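Side-chain contact in amino acid amide racemase (Ochrobactrum anthropi, PDB 6GIO), which is a pyridoxal-5'-phosphate-dependent enzyme of the class-III aminotransferase family: residues H60-E65 with L310-R315. Numbering follows the deposited sequence.
Sequences HPAIVE and LNTIER. With EDO (1,2-ethanediol), chain H.
T312 packs against H60 and A62, joining the start of helix 61-72 to the last turn of helix 300-315. The motif on the first side is a helix N-cap made by H60. Both helices belong to a chain of the class-III aminotransferase family.

The contact between the segments is van der Waals packing, with no hydrogen bond across it. The H60 and T312 side chains approach from opposite directions. CE1 of H60 lies 4.1 Å from CG2 of T312, and the methyl sits obliquely to the imidazole. The methyl is placed there by a first torsion of T312 that sets CG2 anti to the backbone N. Beside this pair, CB of A62 lies 3.5 Å from OG1 of T312. That hydroxyl is hydrogen-bonded to A308 O in its own helix. A62 also packs on A308, and T312 on L56, so the small contact continues into its surroundings.

One polar bond, a helix cap, orients the imidazole. H60 ND1 accepts from A62 N at 3.1 Å, with an N-H...acceptor angle of 149°. The donor is tilted 26° out of the ring plane. CG of H60 is anti to its backbone N (chi1 -173°), which brings ND1 round to the N-H of A62 at the start of the helix. P61 CD lies 3.6 Å above one ring face of H60, toward its rim. The bond, with P61 CD on that face, helps to hold the imidazole whose CE1 meets T312.

A 1,2-ethanediol, probably from the crystallisation liquor, sits by the same helix start, next to I63 CG2. It is also hydrogen-bonded to G57 O and G59 N of the same chain and to V71 O of the second subunit. H60 N donates to O1 of the diol at 2.9 Å.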
# COMPACT_ATOMS: atom_id res chain seq x y z
N HIS C 60 -8.63 18.75 -9.75
CA HIS C 60 -10.00 18.65 -10.21
C HIS C 60 -10.94 18.98 -9.03
O HIS C 60 -10.81 18.38 -7.95
CB HIS C 60 -10.30 17.27 -10.78
CG HIS C 60 -11.65 17.19 -11.41
ND1 HIS C 60 -12.82 17.09 -10.67
CD2 HIS C 60 -12.03 17.26 -12.71
CE1 HIS C 60 -13.85 17.08 -11.49
NE2 HIS C 60 -13.40 17.19 -12.73
N PRO C 61 -11.90 19.90 -9.23
CA PRO C 61 -12.75 20.35 -8.12
C PRO C 61 -13.53 19.27 -7.37
O PRO C 61 -13.73 19.41 -6.17
CB PRO C 61 -13.71 21.40 -8.77
CG PRO C 61 -13.43 21.38 -10.23
CD PRO C 61 -12.10 20.70 -10.45
N ALA C 62 -13.99 18.20 -8.03
CA ALA C 62 -14.74 17.15 -7.31
C ALA C 62 -13.81 16.45 -6.32
O ALA C 62 -14.18 16.12 -5.19
CB ALA C 62 -15.35 16.15 -8.28
N ILE C 63 -12.57 16.22 -6.74
CA ILE C 63 -11.62 15.49 -5.90
C ILE C 63 -11.13 16.42 -4.81
O ILE C 63 -11.07 16.01 -3.63
CB ILE C 63 -10.46 14.92 -6.72
CG1 ILE C 63 -11.01 13.82 -7.63
CG2 ILE C 63 -9.38 14.38 -5.80
CD1 ILE C 63 -10.01 13.38 -8.66
N VAL C 64 -10.83 17.66 -5.18
CA VAL C 64 -10.45 18.68 -4.19
C VAL C 64 -11.52 18.77 -3.07
O VAL C 64 -11.20 18.63 -1.89
CB VAL C 64 -10.21 20.05 -4.85
CG1 VAL C 64 -10.15 21.13 -3.80
CG2 VAL C 64 -8.93 20.03 -5.64
N GLU C 65 -12.78 18.96 -3.45
CA GLU C 65 -13.86 19.01 -2.47
C GLU C 65 -13.93 17.77 -1.56
O GLU C 65 -14.04 17.91 -0.37
CB GLU C 65 -15.23 19.25 -3.12
N LEU C 310 -15.60 8.17 -9.34
CA LEU C 310 -16.71 7.41 -9.92
C LEU C 310 -17.88 8.33 -10.23
O LEU C 310 -18.49 8.20 -11.29
CB LEU C 310 -17.17 6.32 -8.97
CG LEU C 310 -16.18 5.22 -8.60
CD1 LEU C 310 -16.94 4.10 -7.91
CD2 LEU C 310 -15.47 4.67 -9.82
N ASN C 311 -18.18 9.27 -9.34
CA ASN C 311 -19.36 10.11 -9.56
C ASN C 311 -19.17 10.98 -10.82
O ASN C 311 -20.07 11.07 -11.66
CB ASN C 311 -19.67 10.95 -8.32
CG ASN C 311 -20.93 11.78 -8.48
OD1 ASN C 311 -22.04 11.25 -8.55
ND2 ASN C 311 -20.76 13.07 -8.56
N THR C 312 -17.99 11.60 -10.95
CA THR C 312 -17.66 12.42 -12.11
C THR C 312 -17.70 11.65 -13.42
O THR C 312 -18.23 12.12 -14.44
CB THR C 312 -16.27 13.00 -11.93
OG1 THR C 312 -16.24 13.73 -10.71
CG2 THR C 312 -15.90 13.88 -13.04
N ILE C 313 -17.15 10.44 -13.40
CA ILE C 313 -17.15 9.58 -14.58
C ILE C 313 -18.57 9.20 -15.02
O ILE C 313 -18.84 9.19 -16.22
CB ILE C 313 -16.26 8.30 -14.34
CG1 ILE C 313 -14.77 8.66 -14.37
CG2 ILE C 313 -16.50 7.22 -15.38
CD1 ILE C 313 -13.93 7.62 -13.66
N GLU C 314 -19.45 8.86 -14.08
CA GLU C 314 -20.85 8.58 -14.45
C GLU C 314 -21.57 9.86 -14.89
O GLU C 314 -22.23 9.86 -15.91
CB GLU C 314 -21.66 7.99 -13.29
CG GLU C 314 -21.18 6.65 -12.75
CD GLU C 314 -21.94 6.22 -11.48
OE1 GLU C 314 -23.09 5.72 -11.62
OE2 GLU C 314 -21.40 6.36 -10.35
N ARG C 315 -21.43 10.95 -14.12
CA ARG C 315 -22.22 12.16 -14.37
C ARG C 315 -21.84 12.85 -15.67
O ARG C 315 -22.70 13.25 -16.44
CB ARG C 315 -22.10 13.15 -13.20
CG ARG C 315 -23.04 12.85 -12.03
CD ARG C 315 -22.86 13.83 -10.87
NE ARG C 315 -23.35 15.18 -11.16
CZ ARG C 315 -24.63 15.56 -11.19
NH1 ARG C 315 -25.62 14.69 -10.96
NH2 ARG C 315 -24.94 16.82 -11.48
C1 EDO H . -6.90 15.29 -8.37
O1 EDO H . -7.30 16.14 -9.46
C2 EDO H . -6.80 16.07 -7.08
O2 EDO H . -5.79 17.10 -7.24